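Heterokaryon incompatibility protein s (Podospora anserina, PDB 2WVQ) mediates vegetative incompatibility by interacting with het-S from incompatible cells, and forms the [het-s] prion through a prion domain separate from its globular domain. Local coordinates at residues A[85-90]-A[172-177]; A[61-64]-A[70-73]; A[57-62]-A[176-181]. The protein carries 2 engineered substitutions. One frame throughout, in Å; residues are numbered along the deposited sequence. Where two conformers were deposited one is given.

Contact 1: residues A[85-90]-A[172-177]; sequences KSIVEE and DELEKA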
loop_
_atom_site.group_PDB
_atom_site.type_symbol
_atom_site.label_atom_id
_atom_site.label_comp_id
_atom_site.label_asym_id
_atom_site.label_seq_id
_atom_site.Cartn_x
_atom_site.Cartn_y
_atom_site.Cartn_z
ATOM N N LYS A 85 13.564 -11.267 -1.913
ATOM C CA LYS A 85 14.114 -9.926 -2.123
ATOM C C LYS A 85 13.023 -8.918 -2.558
ATOM O O LYS A 85 12.945 -7.811 -2.041
ATOM C CB LYS A 85 15.206 -9.997 -3.193
ATOM C CG LYS A 85 15.937 -8.681 -3.373
ATOM C CD LYS A 85 17.111 -8.819 -4.298
ATOM C CE LYS A 85 17.944 -7.527 -4.264
ATOM N NZ LYS A 85 17.607 -6.702 -5.457
ATOM N N SER A 86 12.203 -9.307 -3.530
ATOM C CA SER A 86 11.051 -8.506 -3.916
ATOM C C SER A 86 10.096 -8.260 -2.753
ATOM O O SER A 86 9.647 -7.137 -2.574
ATOM C CB SER A 86 10.323 -9.168 -5.068
ATOM O OG SER A 86 9.363 -8.290 -5.593
ATOM N N ILE A 87 9.814 -9.285 -1.946
ATOM C CA ILE A 87 8.820 -9.171 -0.860
ATOM C C ILE A 87 9.293 -8.190 0.204
ATOM O O ILE A 87 8.549 -7.339 0.706
ATOM C CB ILE A 87 8.500 -10.537 -0.208
ATOM C CG1 ILE A 87 7.586 -11.363 -1.103
ATOM C CG2 ILE A 87 7.805 -10.310 1.136
ATOM C CD1 ILE A 87 7.729 -12.874 -0.952
ATOM N N VAL A 88 10.561 -8.329 0.547
ATOM C CA VAL A 88 11.211 -7.493 1.528
ATOM C C VAL A 88 11.320 -5.998 1.011
ATOM O O VAL A 88 11.088 -5.061 1.770
ATOM C CB VAL A 88 12.516 -8.295 1.878
ATOM C CG1 VAL A 88 13.831 -7.705 1.370
ATOM C CG2 VAL A 88 12.411 -8.997 3.268
ATOM N N GLU A 89 11.606 -5.803 -0.283
ATOM C CA GLU A 89 11.594 -4.455 -0.874
ATOM C C GLU A 89 10.163 -3.872 -0.778
ATOM O O GLU A 89 9.999 -2.727 -0.367
ATOM C CB GLU A 89 12.084 -4.450 -2.328
ATOM C CG GLU A 89 13.569 -4.586 -2.488
ATOM C CD GLU A 89 13.997 -4.979 -3.887
ATOM O OE1 GLU A 89 15.204 -4.859 -4.164
ATOM O OE2 GLU A 89 13.153 -5.419 -4.697
ATOM N N GLU A 90 9.144 -4.671 -1.116
ATOM C CA GLU A 90 7.744 -4.244 -0.970
ATOM C C GLU A 90 7.294 -3.955 0.500
ATOM O O GLU A 90 6.523 -3.010 0.730
ATOM C CB GLU A 90 6.799 -5.194 -1.706
ATOM C CG GLU A 90 5.682 -4.392 -2.458
ATOM C CD GLU A 90 4.686 -5.249 -3.176
ATOM O OE1 GLU A 90 3.476 -4.938 -3.099
ATOM O OE2 GLU A 90 5.103 -6.240 -3.831
ATOM N N ASP A 172 3.236 -14.630 4.763
ATOM C CA ASP A 172 2.619 -15.803 4.101
ATOM C C ASP A 172 3.385 -16.163 2.830
ATOM O O ASP A 172 3.723 -17.337 2.617
ATOM C CB ASP A 172 1.147 -15.576 3.706
ATOM C CG ASP A 172 0.195 -15.505 4.900
ATOM O OD1 ASP A 172 -0.985 -15.112 4.702
ATOM O OD2 ASP A 172 0.618 -15.830 6.030
ATOM N N GLU A 173 3.622 -15.163 1.976
ATOM C CA GLU A 173 4.378 -15.323 0.724
ATOM C C GLU A 173 5.817 -15.831 0.961
ATOM O O GLU A 173 6.287 -16.744 0.258
ATOM C CB GLU A 173 4.409 -13.998 -0.047
ATOM C CG GLU A 173 3.337 -13.834 -1.116
ATOM C CD GLU A 173 3.619 -12.652 -2.054
ATOM O OE1 GLU A 173 3.954 -12.880 -3.246
ATOM O OE2 GLU A 173 3.500 -11.486 -1.601
ATOM N N LEU A 174 6.492 -15.243 1.949
ATOM C CA LEU A 174 7.861 -15.607 2.380
ATOM C C LEU A 174 7.966 -17.032 2.888
ATOM O O LEU A 174 8.925 -17.751 2.559
ATOM C CB LEU A 174 8.320 -14.671 3.497
ATOM C CG LEU A 174 9.394 -13.591 3.397
ATOM C CD1 LEU A 174 9.806 -13.209 1.990
ATOM C CD2 LEU A 174 9.054 -12.369 4.242
ATOM N N GLU A 175 7.007 -17.423 3.721
ATOM C CA GLU A 175 6.937 -18.783 4.249
ATOM C C GLU A 175 6.603 -19.826 3.165
ATOM O O GLU A 175 7.007 -20.974 3.272
ATOM C CB GLU A 175 5.943 -18.865 5.420
ATOM C CG GLU A 175 6.425 -18.235 6.733
ATOM C CD GLU A 175 5.298 -18.105 7.767
ATOM O OE1 GLU A 175 5.435 -17.347 8.757
ATOM O OE2 GLU A 175 4.259 -18.759 7.581
ATOM N N LYS A 176 5.855 -19.420 2.134
ATOM C CA LYS A 176 5.509 -20.283 1.002
ATOM C C LYS A 176 6.747 -20.630 0.144
ATOM O O LYS A 176 6.820 -21.715 -0.431
ATOM C CB LYS A 176 4.419 -19.613 0.128
ATOM C CG LYS A 176 3.377 -20.549 -0.518
ATOM C CD LYS A 176 3.862 -21.126 -1.875
ATOM C CE LYS A 176 3.022 -22.296 -2.360
ATOM N NZ LYS A 176 1.596 -21.911 -2.639
ATOM N N ALA A 177 7.702 -19.706 0.044
ATOM C CA ALA A 177 8.846 -19.887 -0.853
ATOM C C ALA A 177 9.985 -20.746 -0.266
ATOM O O ALA A 177 10.967 -21.041 -0.955
ATOM C CB ALA A 177 9.374 -18.525 -1.321
#

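Contact 2: residues A[61-64]-A[70-73]; sequences EAVK and RFHS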
loop_
_atom_site.group_PDB
_atom_site.type_symbol
_atom_site.label_atom_id
_atom_site.label_comp_id
_atom_site.label_asym_id
_atom_site.label_seq_id
_atom_site.Cartn_x
_atom_site.Cartn_y
_atom_site.Cartn_z
ATOM N N GLU A 61 14.789 -16.183 11.139
ATOM C CA GLU A 61 15.431 -17.226 11.957
ATOM C C GLU A 61 15.274 -18.615 11.344
ATOM O O GLU A 61 16.228 -19.427 11.377
ATOM C CB GLU A 61 14.845 -17.218 13.388
ATOM C CG GLU A 61 15.495 -18.185 14.394
ATOM C CD GLU A 61 16.887 -17.759 14.847
ATOM O OE1 GLU A 61 17.375 -16.695 14.419
ATOM O OE2 GLU A 61 17.503 -18.490 15.652
ATOM N N ALA A 62 14.075 -18.892 10.815
ATOM C CA ALA A 62 13.726 -20.188 10.233
ATOM C C ALA A 62 14.596 -20.532 9.013
ATOM O O ALA A 62 15.030 -21.683 8.801
ATOM C CB ALA A 62 12.274 -20.182 9.828
ATOM N N VAL A 63 14.802 -19.498 8.206
ATOM C CA VAL A 63 15.590 -19.527 6.987
ATOM C C VAL A 63 17.112 -19.309 7.216
ATOM O O VAL A 63 17.893 -19.411 6.282
ATOM C CB VAL A 63 14.911 -18.438 6.105
ATOM C CG1 VAL A 63 15.731 -17.134 5.963
ATOM C CG2 VAL A 63 14.247 -19.008 4.924
ATOM N N LYS A 64 17.529 -18.997 8.453
ATOM C CA LYS A 64 18.941 -18.698 8.759
ATOM C C LYS A 64 19.460 -17.539 7.883
ATOM O O LYS A 64 20.534 -17.613 7.257
ATOM C CB LYS A 64 19.821 -19.966 8.614
ATOM C CG LYS A 64 19.301 -21.122 9.435
ATOM C CD LYS A 64 20.232 -22.354 9.399
ATOM C CE LYS A 64 20.111 -23.183 10.704
ATOM N NZ LYS A 64 18.776 -23.822 10.885
ATOM N N ARG A 70 23.245 -17.361 0.314
ATOM C CA ARG A 70 22.236 -17.020 -0.703
ATOM C C ARG A 70 21.641 -15.624 -0.438
ATOM O O ARG A 70 21.384 -14.886 -1.375
ATOM C CB ARG A 70 21.074 -18.034 -0.732
ATOM C CG ARG A 70 21.269 -19.241 -1.630
ATOM C CD ARG A 70 20.078 -20.185 -1.547
ATOM N NE ARG A 70 19.537 -20.347 -0.195
ATOM C CZ ARG A 70 18.383 -20.960 0.065
ATOM N NH1 ARG A 70 17.938 -21.072 1.307
ATOM N NH2 ARG A 70 17.658 -21.453 -0.930
ATOM N N PHE A 71 21.457 -15.279 0.837
ATOM C CA PHE A 71 20.813 -14.005 1.240
ATOM C C PHE A 71 21.771 -12.837 1.262
ATOM O O PHE A 71 21.348 -11.710 1.459
ATOM C CB PHE A 71 20.152 -14.124 2.613
ATOM C CG PHE A 71 19.157 -15.213 2.692
ATOM C CD1 PHE A 71 19.312 -16.239 3.614
ATOM C CD2 PHE A 71 18.063 -15.232 1.823
ATOM C CE1 PHE A 71 18.406 -17.274 3.681
ATOM C CE2 PHE A 71 17.142 -16.254 1.878
ATOM C CZ PHE A 71 17.320 -17.294 2.811
ATOM N N HIS A 72 23.058 -13.105 1.017
ATOM C CA HIS A 72 24.088 -12.055 1.097
ATOM C C HIS A 72 24.636 -11.546 -0.235
ATOM O O HIS A 72 25.573 -10.742 -0.258
ATOM C CB HIS A 72 25.202 -12.454 2.081
ATOM C CG HIS A 72 24.732 -12.467 3.501
ATOM N ND1 HIS A 72 23.871 -13.430 3.985
ATOM C CD2 HIS A 72 24.935 -11.595 4.516
ATOM C CE1 HIS A 72 23.579 -13.165 5.241
ATOM N NE2 HIS A 72 24.211 -12.057 5.592
ATOM N N SER A 73 24.033 -11.998 -1.329
ATOM C CA SER A 73 24.411 -11.567 -2.673
ATOM C C SER A 73 23.448 -10.520 -3.213
ATOM O O SER A 73 22.249 -10.566 -2.943
ATOM C CB SER A 73 24.437 -12.756 -3.627
ATOM O OG SER A 73 23.235 -13.488 -3.515
HETATM O O HOH W 1 18.076 -21.206 4.482
#

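Contact 3: residues A[57-62]-A[176-181]; sequences SRWGEA and KAFPIE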
loop_
_atom_site.group_PDB
_atom_site.type_symbol
_atom_site.label_atom_id
_atom_site.label_comp_id
_atom_site.label_asym_id
_atom_site.label_seq_id
_atom_site.Cartn_x
_atom_site.Cartn_y
_atom_site.Cartn_z
ATOM N N SER A 57 10.326 -11.603 11.990
ATOM C CA SER A 57 11.617 -12.060 12.472
ATOM C C SER A 57 11.742 -13.604 12.616
ATOM O O SER A 57 12.822 -14.121 12.378
ATOM C CB SER A 57 12.082 -11.301 13.700
ATOM O OG SER A 57 11.661 -11.903 14.881
ATOM N N ARG A 58 10.665 -14.303 12.996
ATOM C CA ARG A 58 10.645 -15.753 13.024
ATOM C C ARG A 58 11.063 -16.345 11.699
ATOM O O ARG A 58 11.806 -17.320 11.691
ATOM C CB ARG A 58 9.319 -16.358 13.492
ATOM C CG ARG A 58 9.401 -17.879 13.955
ATOM C CD ARG A 58 8.013 -18.423 14.282
ATOM N NE ARG A 58 7.351 -17.531 15.246
ATOM C CZ ARG A 58 6.172 -16.912 15.094
ATOM N NH1 ARG A 58 5.437 -17.086 14.013
ATOM N NH2 ARG A 58 5.718 -16.125 16.069
ATOM N N TRP A 59 10.582 -15.758 10.597
ATOM C CA TRP A 59 10.957 -16.169 9.268
ATOM C C TRP A 59 12.451 -16.078 9.002
ATOM O O TRP A 59 13.035 -17.014 8.423
ATOM C CB TRP A 59 10.200 -15.394 8.177
ATOM C CG TRP A 59 10.625 -15.837 6.817
ATOM C CD1 TRP A 59 10.136 -16.890 6.119
ATOM C CD2 TRP A 59 11.637 -15.243 6.000
ATOM N NE1 TRP A 59 10.793 -17.008 4.920
ATOM C CE2 TRP A 59 11.716 -16.004 4.822
ATOM C CE3 TRP A 59 12.488 -14.135 6.156
ATOM C CZ2 TRP A 59 12.593 -15.692 3.778
ATOM C CZ3 TRP A 59 13.357 -13.816 5.112
ATOM C CH2 TRP A 59 13.413 -14.602 3.943
ATOM N N GLY A 60 13.060 -14.953 9.362
ATOM C CA GLY A 60 14.501 -14.803 9.165
ATOM C C GLY A 60 15.279 -15.844 9.942
ATOM O O GLY A 60 16.309 -16.357 9.457
ATOM N N GLU A 61 14.789 -16.183 11.139
ATOM C CA GLU A 61 15.431 -17.226 11.957
ATOM C C GLU A 61 15.274 -18.615 11.344
ATOM O O GLU A 61 16.228 -19.427 11.377
ATOM C CB GLU A 61 14.845 -17.218 13.388
ATOM C CG GLU A 61 15.495 -18.185 14.394
ATOM C CD GLU A 61 16.887 -17.759 14.847
ATOM O OE1 GLU A 61 17.375 -16.695 14.419
ATOM O OE2 GLU A 61 17.503 -18.490 15.652
ATOM N N ALA A 62 14.075 -18.892 10.815
ATOM C CA ALA A 62 13.726 -20.188 10.233
ATOM C C ALA A 62 14.596 -20.532 9.013
ATOM O O ALA A 62 15.030 -21.683 8.801
ATOM C CB ALA A 62 12.274 -20.182 9.828
ATOM N N LYS A 176 5.855 -19.420 2.134
ATOM C CA LYS A 176 5.509 -20.283 1.002
ATOM C C LYS A 176 6.747 -20.630 0.144
ATOM O O LYS A 176 6.820 -21.715 -0.431
ATOM C CB LYS A 176 4.419 -19.613 0.128
ATOM C CG LYS A 176 3.377 -20.549 -0.518
ATOM C CD LYS A 176 3.862 -21.126 -1.875
ATOM C CE LYS A 176 3.022 -22.296 -2.360
ATOM N NZ LYS A 176 1.596 -21.911 -2.639
ATOM N N ALA A 177 7.702 -19.706 0.044
ATOM C CA ALA A 177 8.846 -19.887 -0.853
ATOM C C ALA A 177 9.985 -20.746 -0.266
ATOM O O ALA A 177 10.967 -21.041 -0.955
ATOM C CB ALA A 177 9.374 -18.525 -1.321
ATOM N N PHE A 178 9.853 -21.134 1.006
ATOM C CA PHE A 178 10.901 -21.880 1.715
ATOM C C PHE A 178 10.323 -23.044 2.536
ATOM O O PHE A 178 9.202 -22.939 3.048
ATOM C CB PHE A 178 11.754 -20.918 2.567
ATOM C CG PHE A 178 12.497 -19.894 1.748
ATOM C CD1 PHE A 178 11.883 -18.696 1.355
ATOM C CD2 PHE A 178 13.808 -20.128 1.343
ATOM C CE1 PHE A 178 12.586 -17.774 0.572
ATOM C CE2 PHE A 178 14.499 -19.205 0.586
ATOM C CZ PHE A 178 13.878 -18.028 0.191
ATOM N N PRO A 179 11.073 -24.170 2.643
ATOM C CA PRO A 179 10.555 -25.379 3.310
ATOM C C PRO A 179 10.566 -25.321 4.854
ATOM O O PRO A 179 11.159 -26.197 5.497
ATOM C CB PRO A 179 11.524 -26.465 2.809
ATOM C CG PRO A 179 12.816 -25.753 2.711
ATOM C CD PRO A 179 12.444 -24.393 2.137
ATOM N N ILE A 180 9.908 -24.322 5.452
ATOM C CA ILE A 180 10.085 -24.068 6.888
ATOM C C ILE A 180 8.836 -24.234 7.782
ATOM O O ILE A 180 8.771 -23.668 8.877
ATOM C CB ILE A 180 10.745 -22.673 7.153
ATOM C CG1 ILE A 180 9.871 -21.543 6.577
ATOM C CG2 ILE A 180 12.173 -22.652 6.616
ATOM C CD1 ILE A 180 10.293 -20.153 6.960
ATOM N N GLU A 181 7.864 -25.031 7.343
ATOM C CA GLU A 181 6.617 -25.125 8.107
ATOM C C GLU A 181 6.850 -25.624 9.546
ATOM O O GLU A 181 6.516 -24.915 10.511
ATOM C CB GLU A 181 5.560 -25.961 7.385
ATOM C CG GLU A 181 4.161 -25.404 7.588
ATOM C CD GLU A 181 3.089 -26.471 7.685
ATOM O OE1 GLU A 181 2.872 -27.200 6.685
ATOM O OE2 GLU A 181 2.446 -26.562 8.760
#

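Contact 1: residues A[85-90]-A[172-177]
Ile87 of helix 79-108 meets Leu174 and Glu173 of helix 157-176. Within 85-90 and 172-177 the closest CA pair is Ile87 and Leu174, 7.3 Å apart. Ile87 does most of the work on its side. Its CG2 lies anti to the backbone N and its CG1 beside that N (chi1 -76°), which directs both branches at the other helix. Ile87 CD1 and Leu174 CD1 are 3.6 Å apart. Leu174 CD1 also sits 3.6 Å from Ile87 CG2, so one methyl touches both branches of the isoleucine. Leu174 CD2 adds a looser touch on Ile87 CG2 at 3.9 Å. The two side chains lie alongside each other, running antiparallel. Leu174 has an unusual shape in the model, with chi2 near eclipsed at 15°.

Ile87 CD1 also rests on the aliphatic root of Glu173, 3.6 Å from Glu173 CB. Here the apolar patch gives way to a looser, charged side. Glu173 OE2 only grazes Ile87 CG1, at 4.1 Å. Glu90 OE2 and Glu173 OE2 lie 5.9 Å apart, a pair of like charges that would repel if left alone. Arg104 of the second subunit forms salt bridges with both residues, and this probably offsets the repulsion. The charged side of the contact is therefore part of the homodimer interface.

Ile87 and Leu174 are both buried in the globular domain, and Ile87 also packs on that Arg104. Phe170, one turn earlier on helix 157-176, touches both Ile87 and Glu90. Leu174 packs on Leu56 of helix 42-62, while Val88 rests on Leu21 of helix 18-28. The contact thus joins helices 79-108 and 157-176, with helices 18-28 and 42-62 beside them.

Contact 2: residues A[61-64]-A[70-73]
Val63 and Lys64 belong to the Schellman motif that terminates helix 42-62, and both meet Phe71 of the loop that follows. Lys64 has a positive phi of 57°, and its N makes a weak bond to Glu61 O at 3.2 Å. This turn brings the carbonyls of Val63 and Lys64 to the edge of the Phe71 ring, near its plane. Val63 O is 3.4 Å from Phe71 CE1. Lys64 O is more distant, 4.1 Å from Phe71 CD1.

The apolar part is small. Val63 CG1 straddles the CE1-CZ bond of the ring, 3.5 Å from Phe71 CE1, and CG2 trails behind. The two side chains cross at a slant. Phe71 was modelled in two conformers, so this fit holds for one of them.

A water may extend the link. It is modelled only 2.5 Å from Val63 O, which is doubtful. It also accepts a weak bond from Arg70 NH1 at 3.2 Å, lying in the guanidinium plane at its edge. The same nitrogen forms a salt bridge with Asp68.

Phe71 also packs on Val18 and Ala19 of helix 18-28 and on Val81 of helix 79-108. This is a helix C-terminus closed by a Schellman turn, with Phe71 from the following loop set against the carbonyls of the turn.

Contact 3: residues A[57-62]-A[176-181]
The backbones of helix 42-62 and the loop before helix 181-191 come nearest at Ala62 and Ile180, whose CA atoms are 6.3 Å apart. The loop bends at Pro179, the centre of an inverse gamma turn, where Ile180 N makes a weak bond to Phe178 O. Phe178 and Ile180 both direct their side chains at the helix. Ile180 also takes the N-cap position of helix 181-191.

Trp59 and Phe178 form an offset edge-to-face pair. The benzene edge of the indole is turned to the Phe178 face. Centroids of the two six-membered rings are 5.7 Å apart, and the planes stand at 71°. Trp59 CZ2 comes 3.8 Å from Phe178 CE1. The indole reaches the loop because its CG lies anti to the backbone N (chi1 179°).

Ile180 fills the angle between Trp59 and Ala62. Its CG1 sits between N and the carbonyl carbon, the crowded position (chi1 60°), and from there CD1 extends to the helix. Ile180 CD1 lies 3.4 Å from Trp59 CD1 and 3.5 Å from Ala62 CB, the latter tighter than usual. Ile180 CG2 lies 3.7 Å from Ala62 O.

Trp59 NE1 has a weak hydrogen bond to Leu174 O, which gives the indole N-H a partner. Phe22 meets the same indole with its ring. The contact across the two segments is mainly apolar and aromatic, with no polar bond. Shape fit and ring geometry therefore probably do most to place the loop on the helix, helped by the weak bond to Leu174 O.

All three contacts lie on the same side of the chain's centre, within the helical globular domain. Contact centres are about 10 Å apart for 1 and 3 and for 2 and 3, and about 12 Å for 1 and 2. Contact 3 is the bridge: it shares Lys176 and Ala177 with contact 1 and Glu61 and Ala62 with contact 2. Contacts 1 and 2 do not touch, their nearest atoms being about 5 Å apart. Along the chain, contact 2 closes before contact 1 opens, and contact 3 spans both. Together they join the ends of helices 42-62 and 157-176 to helix 79-108 and the start of helix 181-191; only contact 1 reaches the second subunit.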